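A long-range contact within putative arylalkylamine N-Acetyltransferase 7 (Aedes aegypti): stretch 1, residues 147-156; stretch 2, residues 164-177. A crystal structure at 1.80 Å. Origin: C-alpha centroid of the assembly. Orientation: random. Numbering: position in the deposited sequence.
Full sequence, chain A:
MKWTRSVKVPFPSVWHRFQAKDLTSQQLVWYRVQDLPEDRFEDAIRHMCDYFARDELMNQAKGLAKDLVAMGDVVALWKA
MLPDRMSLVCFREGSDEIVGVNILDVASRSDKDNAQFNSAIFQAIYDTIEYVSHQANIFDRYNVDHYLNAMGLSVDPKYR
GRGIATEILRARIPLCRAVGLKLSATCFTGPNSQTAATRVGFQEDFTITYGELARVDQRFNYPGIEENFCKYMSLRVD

Stretch 1 147-156: YLNAMGLSVD
Stretch 2 (164-177) IATEILRARIPLCR

Stretch 1 is extended, and stretch 2 is helical. Residues 147-150 belong to a strand that begins earlier in the chain. The chain turns a corner at Met151 (phi/psi -132/61), and a second strand runs to Val155. Gly152 follows the corner at 113/132, where a CB would be jammed against the carbonyl O of Met151. From Leu153 to Val155, phi lies between -112 and -128 and psi between 121 and 135.

Stretch 2 starts as a helix at Ile164. Its backbone hydrogen bonds include Ile168 N to Ile164 O at 2.9 Å and Leu169 N to Ala165 O at 3.0 Å. Around Ala171 (-58/-12) the pattern shortens: Arg172 N donates a hydrogen bond to Leu169 O at 3.1 Å, and Ile173 N to Arg170 O at 3.1 Å. The four-residue spacing returns with a weak hydrogen bond from Leu175 N to Ala171 O at 3.4 Å, followed by Cys176 N to Arg172 O at 2.8 Å.

Each strand crosses its helical segment obliquely, with N-to-C directions nearer antiparallel than parallel. Strand 152-155 and helix 164-170 approach to 9.3 Å between axes at 137°. Strand 147-150 and helix 172-177 approach to 10.2 Å at 135°. The register pairs Val155 with Ala165 (CA to CA 6.9 Å) and Leu148 with Cys176 (CA to CA 7.5 Å).

No hydrogen bond crosses between the stretches. The contact is mainly apolar and buries 466 Å². Within each strand alternate side chains point toward the helices: Leu148 and Ala150 before the corner, Leu153 and Val155 after it. Asn149 and Ser154 point away.

Val155 (chi1 161°, t) places CG2 3.7 Å from CG2 of Ile164, which has chi1 -83° (m) and chi2 139°. Leu153 (t, t) sets CD1 3.9 Å from CG2 of Ile168 (m, t) and 4.0 Å from CD2 of Leu169 (m, t). Its CD2 lies 4.2 Å from CB of Ala165, whose small side chain points sideways.

At the other end, Leu148 (t, p) brings CD2 to 3.8 Å from SG of Cys176 (m) and 4.2 Å from CD2 of Leu175 (t, p). The same Leu148 CD2 lies 3.8 Å from CG of Arg172, so the aliphatic part of the arginine joins the apolar packing.

Arg172 is nearly extended (m, t, t, chi4 -174°). It carries its guanidinium to Ala150, with NH2 3.4 Å from CB of Ala150. NH1 and NH2 are hydrogen-bonded elsewhere in the structure.

Within stretch 1, Ala150 N donates a hydrogen bond to OD1 of Asn149 at 2.7 Å. Within stretch 2, Arg170 NE forms a salt bridge with Glu167 OE1 at 2.9 Å, outside the contact.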

# COMPACT_ATOMS: atom_id res chain seq x y z
N TYR A 147 11.36 3.31 7.76
CA TYR A 147 10.99 3.42 6.35
C TYR A 147 9.48 3.53 6.12
O TYR A 147 8.69 3.03 6.90
CB TYR A 147 11.57 2.27 5.51
CG TYR A 147 11.01 0.88 5.79
CD1 TYR A 147 9.83 0.44 5.19
CD2 TYR A 147 11.70 -0.00 6.60
CE1 TYR A 147 9.35 -0.85 5.43
CE2 TYR A 147 11.24 -1.28 6.83
CZ TYR A 147 10.07 -1.70 6.25
OH TYR A 147 9.61 -2.98 6.49
N LEU A 148 9.09 4.17 5.03
CA LEU A 148 7.68 4.33 4.71
C LEU A 148 7.13 3.02 4.15
O LEU A 148 7.58 2.55 3.12
CB LEU A 148 7.50 5.43 3.66
CG LEU A 148 6.04 5.75 3.33
CD1 LEU A 148 5.30 6.24 4.56
CD2 LEU A 148 5.98 6.79 2.21
N ASN A 149 6.15 2.46 4.85
CA ASN A 149 5.53 1.19 4.49
C ASN A 149 4.07 1.43 4.15
O ASN A 149 3.54 2.55 4.32
CB ASN A 149 5.63 0.23 5.67
CG ASN A 149 5.38 -1.23 5.28
OD1 ASN A 149 5.18 -1.57 4.11
ND2 ASN A 149 5.40 -2.09 6.28
N ALA A 150 3.40 0.37 3.71
CA ALA A 150 2.02 0.47 3.24
C ALA A 150 1.22 -0.77 3.58
O ALA A 150 1.77 -1.86 3.72
CB ALA A 150 2.00 0.68 1.75
N MET A 151 -0.10 -0.61 3.66
CA MET A 151 -1.01 -1.73 3.81
C MET A 151 -2.13 -1.58 2.79
O MET A 151 -3.29 -1.43 3.17
CB MET A 151 -1.59 -1.78 5.23
CG MET A 151 -2.47 -2.99 5.53
SD MET A 151 -1.64 -4.56 5.28
CE MET A 151 -2.65 -5.31 3.99
N GLY A 152 -1.78 -1.58 1.51
CA GLY A 152 -2.77 -1.62 0.45
C GLY A 152 -2.87 -0.37 -0.40
O GLY A 152 -2.94 0.76 0.12
N LEU A 153 -2.87 -0.57 -1.72
CA LEU A 153 -3.15 0.49 -2.68
C LEU A 153 -4.38 0.07 -3.48
O LEU A 153 -4.37 -0.98 -4.13
CB LEU A 153 -1.95 0.72 -3.62
CG LEU A 153 -1.93 2.04 -4.43
CD1 LEU A 153 -0.54 2.30 -5.00
CD2 LEU A 153 -2.95 2.07 -5.56
N SER A 154 -5.42 0.90 -3.42
CA SER A 154 -6.68 0.66 -4.09
C SER A 154 -6.87 1.67 -5.22
O SER A 154 -6.63 2.86 -5.04
CB SER A 154 -7.82 0.79 -3.09
OG SER A 154 -9.07 0.41 -3.63
N VAL A 155 -7.29 1.20 -6.39
CA VAL A 155 -7.65 2.11 -7.48
C VAL A 155 -9.03 1.73 -7.99
O VAL A 155 -9.30 0.55 -8.19
CB VAL A 155 -6.65 2.04 -8.64
CG1 VAL A 155 -7.26 2.62 -9.94
CG2 VAL A 155 -5.34 2.76 -8.28
N ASP A 156 -9.90 2.73 -8.18
CA ASP A 156 -11.24 2.47 -8.69
C ASP A 156 -11.10 1.90 -10.09
O ASP A 156 -10.46 2.51 -10.95
CB ASP A 156 -12.05 3.75 -8.71
CG ASP A 156 -13.51 3.53 -9.11
OD1 ASP A 156 -13.81 2.56 -9.84
OD2 ASP A 156 -14.35 4.34 -8.69
N ILE A 164 -2.38 5.20 -12.79
CA ILE A 164 -2.67 5.87 -11.51
C ILE A 164 -1.91 5.24 -10.33
O ILE A 164 -1.39 5.97 -9.47
CB ILE A 164 -4.21 6.00 -11.26
CG1 ILE A 164 -4.75 7.23 -11.99
CG2 ILE A 164 -4.52 6.09 -9.76
CD1 ILE A 164 -6.09 7.03 -12.67
N ALA A 165 -1.79 3.92 -10.31
CA ALA A 165 -1.06 3.24 -9.23
C ALA A 165 0.41 3.68 -9.20
O ALA A 165 0.97 4.01 -8.14
CB ALA A 165 -1.16 1.73 -9.36
N THR A 166 1.02 3.67 -10.38
CA THR A 166 2.38 4.14 -10.53
C THR A 166 2.53 5.55 -9.95
O THR A 166 3.41 5.79 -9.13
CB THR A 166 2.78 4.18 -12.01
OG1 THR A 166 2.71 2.86 -12.56
CG2 THR A 166 4.20 4.73 -12.18
N GLU A 167 1.70 6.48 -10.39
CA GLU A 167 1.84 7.86 -9.91
C GLU A 167 1.58 8.04 -8.41
O GLU A 167 2.22 8.90 -7.76
CB GLU A 167 0.99 8.82 -10.76
CG GLU A 167 1.30 8.79 -12.26
CD GLU A 167 2.79 8.92 -12.59
OE1 GLU A 167 3.51 9.73 -11.98
OE2 GLU A 167 3.25 8.21 -13.51
N ILE A 168 0.69 7.23 -7.84
CA ILE A 168 0.44 7.29 -6.40
C ILE A 168 1.70 6.83 -5.66
O ILE A 168 2.09 7.43 -4.65
CB ILE A 168 -0.78 6.42 -5.99
CG1 ILE A 168 -2.07 7.13 -6.37
CG2 ILE A 168 -0.78 6.14 -4.50
CD1 ILE A 168 -3.28 6.24 -6.34
N LEU A 169 2.35 5.78 -6.17
CA LEU A 169 3.64 5.38 -5.59
C LEU A 169 4.71 6.44 -5.80
O LEU A 169 5.60 6.60 -4.96
CB LEU A 169 4.14 4.09 -6.21
CG LEU A 169 3.32 2.84 -5.91
CD1 LEU A 169 3.84 1.70 -6.73
CD2 LEU A 169 3.40 2.51 -4.41
N ARG A 170 4.68 7.12 -6.94
CA ARG A 170 5.73 8.08 -7.23
C ARG A 170 5.66 9.22 -6.23
O ARG A 170 6.69 9.80 -5.85
CB ARG A 170 5.67 8.60 -8.68
CG ARG A 170 7.00 9.21 -9.12
CD ARG A 170 6.86 9.99 -10.42
NE ARG A 170 6.26 9.16 -11.46
CZ ARG A 170 6.94 8.30 -12.22
NH1 ARG A 170 8.25 8.16 -12.05
NH2 ARG A 170 6.31 7.59 -13.14
N ALA A 171 4.45 9.53 -5.78
CA ALA A 171 4.26 10.56 -4.74
C ALA A 171 4.98 10.31 -3.40
O ALA A 171 5.06 11.20 -2.56
CB ALA A 171 2.77 10.80 -4.50
N ARG A 172 5.49 9.10 -3.20
CA ARG A 172 6.19 8.79 -1.95
C ARG A 172 7.51 9.55 -1.88
O ARG A 172 8.04 9.84 -0.79
CB ARG A 172 6.44 7.28 -1.86
CG ARG A 172 5.19 6.50 -1.46
CD ARG A 172 5.54 5.03 -1.28
NE ARG A 172 4.33 4.20 -1.26
CZ ARG A 172 4.33 2.90 -1.00
NH1 ARG A 172 5.46 2.27 -0.72
NH2 ARG A 172 3.18 2.23 -1.02
N ILE A 173 8.03 9.88 -3.06
CA ILE A 173 9.33 10.54 -3.15
C ILE A 173 9.31 11.93 -2.50
O ILE A 173 10.09 12.18 -1.58
CB ILE A 173 9.86 10.56 -4.61
CG1 ILE A 173 10.16 9.14 -5.10
CG2 ILE A 173 11.09 11.40 -4.70
CD1 ILE A 173 10.48 9.05 -6.57
N PRO A 174 8.41 12.84 -2.95
CA PRO A 174 8.42 14.11 -2.23
C PRO A 174 7.90 14.00 -0.79
O PRO A 174 8.39 14.73 0.07
CB PRO A 174 7.49 15.02 -3.07
CG PRO A 174 6.68 14.08 -3.90
CD PRO A 174 7.51 12.86 -4.12
N LEU A 175 6.96 13.10 -0.52
CA LEU A 175 6.46 12.93 0.85
C LEU A 175 7.59 12.54 1.80
O LEU A 175 7.71 13.10 2.89
CB LEU A 175 5.34 11.87 0.91
CG LEU A 175 4.83 11.46 2.30
CD1 LEU A 175 4.25 12.65 3.09
CD2 LEU A 175 3.81 10.33 2.21
N CYS A 176 8.43 11.59 1.39
CA CYS A 176 9.54 11.15 2.24
C CYS A 176 10.56 12.26 2.43
O CYS A 176 11.13 12.42 3.50
CB CYS A 176 10.25 9.93 1.66
SG CYS A 176 9.36 8.39 1.85
N ARG A 177 10.81 13.02 1.37
CA ARG A 177 11.79 14.09 1.47
C ARG A 177 11.30 15.11 2.48
O ARG A 177 12.09 15.67 3.25
CB ARG A 177 12.02 14.76 0.11
CG ARG A 177 12.74 13.87 -0.90
CD ARG A 177 13.41 14.69 -2.00
NE ARG A 177 13.89 13.84 -3.09
CZ ARG A 177 13.71 14.09 -4.38
NH1 ARG A 177 13.06 15.19 -4.76
NH2 ARG A 177 14.18 13.25 -5.30